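PDB 3A04: tryptophan--tRNA ligase from Aeropyrum pernix, which catalyses the ATP-dependent attachment of L-tryptophan to tRNA(Trp), releasing AMP and diphosphate. Local coordinates for residues 220-225 with 239-244; 72-77 with 194-199. All blocks are in the same frame, centred on the assembly; numbering follows the deposited sequence.

Contact 1. Residues 220-225 with 239-244; sequences PHLRLT and ERPAST
Leu222 and Thr225 of helix 219-231 meet Pro241 and Ser243 across a small, buried, apolar interface. The tightest packing is at Leu222. Leu222 CD2 lies 3.4 Å from Ser243 CB, closer than carbon atoms usually pack. The other branch is turned to the proline ring, with Leu222 CD1 4.3 Å from Pro241 CG. Leu222 CG is set anti to its own backbone N (chi1 -160°), which carries the methyls toward Pro241 and the strand residue Ser243. Thr225 adds a second apolar touch: Thr225 CG2 is 4.0 Å from Pro241 CG, and the two side chains cross at a slant.

The hydroxyls have partners that do not lie across the contact. Thr225 OG1 bonds back to His221 O at 3.0 Å, from above the carbonyl plane; Thr225 N reaches the same oxygen from the opposite face. Ser243 OG bonds to Tyr245 OH. With an alanine at Thr225, Pro241 CG is likely to lose its methyl neighbour and His221 O its hydroxyl donor.

This is helix-to-strand packing within a beta-alpha-beta unit, strand 210-215, helix 219-231 and parallel strand 242-246, in the Rossmann-like catalytic domain of class I synthetases.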
loop_
_atom_site.group_PDB
_atom_site.type_symbol
_atom_site.label_atom_id
_atom_site.label_comp_id
_atom_site.label_asym_id
_atom_site.label_seq_id
_atom_site.Cartn_x
_atom_site.Cartn_y
_atom_site.Cartn_z
ATOM N N PRO A 220 13.398 14.879 8.143
ATOM C CA PRO A 220 11.976 14.778 8.580
ATOM C C PRO A 220 11.337 13.425 8.259
ATOM O O PRO A 220 10.619 12.860 9.141
ATOM C CB PRO A 220 11.273 15.876 7.831
ATOM C CG PRO A 220 12.414 16.984 7.701
ATOM C CD PRO A 220 13.642 16.114 7.374
ATOM N N HIS A 221 11.606 12.902 7.061
ATOM C CA HIS A 221 11.059 11.551 6.753
ATOM C C HIS A 221 11.681 10.445 7.607
ATOM O O HIS A 221 11.015 9.455 8.037
ATOM C CB HIS A 221 11.148 11.161 5.241
ATOM C CG HIS A 221 10.529 9.825 4.989
ATOM N ND1 HIS A 221 11.234 8.644 5.075
ATOM C CD2 HIS A 221 9.234 9.480 4.807
ATOM C CE1 HIS A 221 10.400 7.624 4.923
ATOM N NE2 HIS A 221 9.182 8.112 4.746
ATOM N N LEU A 222 12.978 10.548 7.840
ATOM C CA LEU A 222 13.644 9.591 8.722
ATOM C C LEU A 222 13.085 9.598 10.177
ATOM O O LEU A 222 13.023 8.593 10.835
ATOM C CB LEU A 222 15.095 9.978 8.781
ATOM C CG LEU A 222 16.093 8.955 9.227
ATOM C CD1 LEU A 222 15.833 7.630 8.493
ATOM C CD2 LEU A 222 17.473 9.507 8.775
ATOM N N ARG A 223 12.654 10.759 10.657
ATOM C CA ARG A 223 12.136 10.844 11.993
ATOM C C ARG A 223 10.745 10.218 11.997
ATOM O O ARG A 223 10.338 9.595 12.984
ATOM C CB ARG A 223 12.110 12.357 12.412
ATOM C CG ARG A 223 13.525 12.879 12.737
ATOM C CD ARG A 223 13.466 14.228 13.553
ATOM N NE ARG A 223 12.480 15.174 13.019
ATOM C CZ ARG A 223 12.766 16.146 12.146
ATOM N NH1 ARG A 223 13.991 16.273 11.689
ATOM N NH2 ARG A 223 11.843 16.993 11.721
ATOM N N LEU A 224 9.984 10.418 10.925
ATOM C CA LEU A 224 8.666 9.783 10.867
ATOM C C LEU A 224 8.867 8.228 10.844
ATOM O O LEU A 224 8.144 7.502 11.509
ATOM C CB LEU A 224 7.847 10.232 9.654
ATOM C CG LEU A 224 6.537 9.467 9.377
ATOM C CD1 LEU A 224 5.515 9.711 10.543
ATOM C CD2 LEU A 224 5.892 9.846 7.995
ATOM N N THR A 225 9.856 7.754 10.106
ATOM C CA THR A 225 10.239 6.294 10.086
ATOM C C THR A 225 10.592 5.787 11.481
ATOM O O THR A 225 10.158 4.697 11.874
ATOM C CB THR A 225 11.411 6.042 9.064
ATOM O OG1 THR A 225 10.947 6.469 7.769
ATOM C CG2 THR A 225 11.807 4.549 8.942
ATOM N N GLU A 239 13.620 -1.745 15.474
ATOM C CA GLU A 239 14.528 -0.766 16.023
ATOM C C GLU A 239 14.481 0.539 15.183
ATOM O O GLU A 239 14.303 0.545 13.900
ATOM C CB GLU A 239 15.960 -1.376 16.132
ATOM C CG GLU A 239 17.082 -0.260 16.501
ATOM C CD GLU A 239 18.472 -0.783 16.981
ATOM O OE1 GLU A 239 18.436 -1.425 18.062
ATOM O OE2 GLU A 239 19.598 -0.524 16.324
ATOM N N ARG A 240 14.670 1.659 15.883
ATOM C CA ARG A 240 14.768 2.956 15.231
ATOM C C ARG A 240 16.036 2.974 14.312
ATOM O O ARG A 240 17.110 2.558 14.736
ATOM C CB ARG A 240 14.889 4.056 16.304
ATOM C CG ARG A 240 13.527 4.298 17.002
ATOM C CD ARG A 240 13.624 5.495 18.037
ATOM N NE ARG A 240 14.538 5.167 19.122
ATOM C CZ ARG A 240 14.267 4.401 20.192
ATOM N NH1 ARG A 240 13.035 3.893 20.395
ATOM N NH2 ARG A 240 15.243 4.176 21.100
ATOM N N PRO A 241 15.885 3.360 13.034
ATOM C CA PRO A 241 17.111 3.321 12.190
ATOM C C PRO A 241 18.098 4.427 12.524
ATOM O O PRO A 241 17.699 5.543 12.830
ATOM C CB PRO A 241 16.570 3.554 10.764
ATOM C CG PRO A 241 15.156 4.281 11.025
ATOM C CD PRO A 241 14.658 3.493 12.248
ATOM N N ALA A 242 19.368 4.098 12.428
ATOM C CA ALA A 242 20.482 5.066 12.537
ATOM C C ALA A 242 20.691 5.790 11.199
ATOM O O ALA A 242 20.128 5.386 10.201
ATOM C CB ALA A 242 21.766 4.336 12.974
ATOM N N SER A 243 21.446 6.888 11.217
ATOM C CA SER A 243 21.692 7.667 10.058
ATOM C C SER A 243 23.068 8.321 10.104
ATOM O O SER A 243 23.649 8.551 11.202
ATOM C CB SER A 243 20.586 8.721 9.885
ATOM O OG SER A 243 20.273 9.385 11.111
ATOM N N THR A 244 23.623 8.620 8.930
ATOM C CA THR A 244 24.845 9.462 8.857
ATOM C C THR A 244 24.408 10.578 7.956
ATOM O O THR A 244 23.463 10.363 7.164
ATOM C CB THR A 244 26.089 8.780 8.289
ATOM O OG1 THR A 244 25.785 8.216 6.995
ATOM C CG2 THR A 244 26.592 7.605 9.203
#

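Contact 2. Residues 72-77 with 194-199; sequences AVLTGF and ADILHV
Leu74 reaches from strand 72-77 onto segment 194-199 and packs on Asp195 O, Ile196 and Val199. Both of its methyls sit on the Asp195 carbonyl oxygen, Leu74 CD1 the nearer at 3.3 Å from Asp195 O. From there Leu74 CD2 goes on to Ile196 CG1 at 3.8 Å. The Leu74 and Ile196 side chains cross at about a right angle. Leu74 CD1 goes on to Val199 CG1 at 4.2 Å. The first torsion, with Leu74 CG anti to its backbone N (chi1 175°), extends the side chain off the strand.

The His198 ring turns back to the carbonyls of Ala194 and Asp195. His198 ND1 bonds to Ala194 O at 2.9 Å with a bent N-H...O angle of 134°, and more weakly to Asp195 O. His198 N takes Ala194 O from the opposite face, giving that oxygen two donors. Val199 CG1 lies over one face of the imidazole ring, near its rim. His198 NE2 bonds to Arg154, and the Asp195 carboxylate is held by Tyr149, Tyr158 and Gln151.

Leu74 thus meets a backbone oxygen as well as carbon, without a hydrogen bond across the contact. This implies that shape, rather than directional bonding, fits Leu74 to 194-199.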
loop_
_atom_site.group_PDB
_atom_site.type_symbol
_atom_site.label_atom_id
_atom_site.label_comp_id
_atom_site.label_asym_id
_atom_site.label_seq_id
_atom_site.Cartn_x
_atom_site.Cartn_y
_atom_site.Cartn_z
ATOM N N ALA A 72 23.688 -3.503 8.654
ATOM C CA ALA A 72 23.267 -3.218 7.277
ATOM C C ALA A 72 23.218 -1.723 7.005
ATOM O O ALA A 72 23.122 -0.911 7.914
ATOM C CB ALA A 72 21.871 -3.869 6.945
ATOM N N VAL A 73 23.321 -1.379 5.731
ATOM C CA VAL A 73 23.063 -0.030 5.297
ATOM C C VAL A 73 22.052 -0.149 4.182
ATOM O O VAL A 73 22.087 -1.136 3.392
ATOM C CB VAL A 73 24.404 0.712 4.818
ATOM C CG1 VAL A 73 25.142 -0.079 3.716
ATOM C CG2 VAL A 73 24.044 2.125 4.311
ATOM N N LEU A 74 21.152 0.839 4.088
ATOM C CA LEU A 74 20.090 0.806 3.128
ATOM C C LEU A 74 19.999 2.181 2.490
ATOM O O LEU A 74 20.101 3.203 3.212
ATOM C CB LEU A 74 18.736 0.465 3.878
ATOM C CG LEU A 74 17.671 0.602 2.765
ATOM C CD1 LEU A 74 16.975 -0.592 2.223
ATOM C CD2 LEU A 74 16.736 1.878 2.883
ATOM N N THR A 75 19.798 2.267 1.165
ATOM C CA THR A 75 19.366 3.545 0.632
ATOM C C THR A 75 18.457 3.271 -0.560
ATOM O O THR A 75 18.379 2.124 -1.053
ATOM C CB THR A 75 20.637 4.394 0.139
ATOM O OG1 THR A 75 20.194 5.691 -0.259
ATOM C CG2 THR A 75 21.255 3.688 -1.093
ATOM N N GLY A 76 17.770 4.294 -1.056
ATOM C CA GLY A 76 16.955 4.144 -2.230
ATOM C C GLY A 76 17.339 5.114 -3.335
ATOM O O GLY A 76 17.839 6.216 -3.039
ATOM N N PHE A 77 17.013 4.743 -4.582
ATOM C CA PHE A 77 17.238 5.589 -5.788
ATOM C C PHE A 77 15.951 5.621 -6.605
ATOM O O PHE A 77 15.257 4.585 -6.831
ATOM C CB PHE A 77 18.358 5.041 -6.697
ATOM C CG PHE A 77 19.735 5.119 -6.081
ATOM C CD1 PHE A 77 20.195 4.105 -5.283
ATOM C CD2 PHE A 77 20.498 6.263 -6.217
ATOM C CE1 PHE A 77 21.421 4.202 -4.582
ATOM C CE2 PHE A 77 21.836 6.334 -5.583
ATOM C CZ PHE A 77 22.234 5.329 -4.773
ATOM N N ALA A 194 8.874 1.681 4.866
ATOM C CA ALA A 194 9.080 0.221 4.709
ATOM C C ALA A 194 10.410 -0.137 4.090
ATOM O O ALA A 194 11.052 -1.168 4.466
ATOM C CB ALA A 194 7.902 -0.385 3.890
ATOM N N ASP A 195 10.839 0.622 3.081
ATOM C CA ASP A 195 12.205 0.360 2.520
ATOM C C ASP A 195 13.251 0.302 3.670
ATOM O O ASP A 195 14.073 -0.609 3.738
ATOM C CB ASP A 195 12.609 1.481 1.515
ATOM C CG ASP A 195 11.850 1.366 0.195
ATOM O OD1 ASP A 195 11.439 0.216 -0.166
ATOM O OD2 ASP A 195 11.594 2.404 -0.456
ATOM N N ILE A 196 13.236 1.291 4.566
ATOM C CA ILE A 196 14.202 1.292 5.689
ATOM C C ILE A 196 13.995 0.149 6.695
ATOM O O ILE A 196 14.947 -0.560 7.088
ATOM C CB ILE A 196 14.140 2.669 6.413
ATOM C CG1 ILE A 196 14.549 3.753 5.392
ATOM C CG2 ILE A 196 14.983 2.639 7.717
ATOM C CD1 ILE A 196 14.128 5.253 5.786
ATOM N N LEU A 197 12.755 -0.042 7.124
ATOM C CA LEU A 197 12.490 -0.927 8.264
ATOM C C LEU A 197 12.363 -2.379 7.855
ATOM O O LEU A 197 12.540 -3.197 8.699
ATOM C CB LEU A 197 11.164 -0.472 8.911
ATOM C CG LEU A 197 11.320 0.909 9.582
ATOM C CD1 LEU A 197 9.969 1.433 9.988
ATOM C CD2 LEU A 197 12.304 0.952 10.797
ATOM N N HIS A 198 11.988 -2.732 6.598
ATOM C CA HIS A 198 11.636 -4.131 6.297
ATOM C C HIS A 198 12.853 -5.048 6.445
ATOM O O HIS A 198 12.703 -6.233 6.643
ATOM C CB HIS A 198 11.080 -4.326 4.853
ATOM C CG HIS A 198 12.141 -4.331 3.780
ATOM N ND1 HIS A 198 12.836 -3.197 3.404
ATOM C CD2 HIS A 198 12.624 -5.350 2.996
ATOM C CE1 HIS A 198 13.688 -3.501 2.426
ATOM N NE2 HIS A 198 13.602 -4.804 2.181
ATOM N N VAL A 199 14.073 -4.508 6.320
ATOM C CA VAL A 199 15.265 -5.375 6.421
ATOM C C VAL A 199 15.452 -6.019 7.805
ATOM O O VAL A 199 16.169 -7.035 7.970
ATOM C CB VAL A 199 16.594 -4.600 6.029
ATOM C CG1 VAL A 199 16.435 -4.027 4.652
ATOM C CG2 VAL A 199 17.026 -3.549 7.119
#

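The centres of contacts 1 and 2 lie about 11 Å apart, and both rest on the same mixed sheet. Contact 2 comes first along the chain: its segments are complete at residue 199, before contact 1 begins at 220. Strand 210-215 sits between strands 72-77 and 242-246 and runs parallel to both. Helices 183-197 and 219-231 pack side by side. The contacts touch directly, with Pro241 CB 3.6 Å from Ile196 CG2 and Thr225 CG2 3.7 Å from Leu197 CG. Helix 183-197, which supplies one side of contact 2, thus also packs on Thr225 and Pro241 of contact 1, making both parts of one continuous core in the class I catalytic domain.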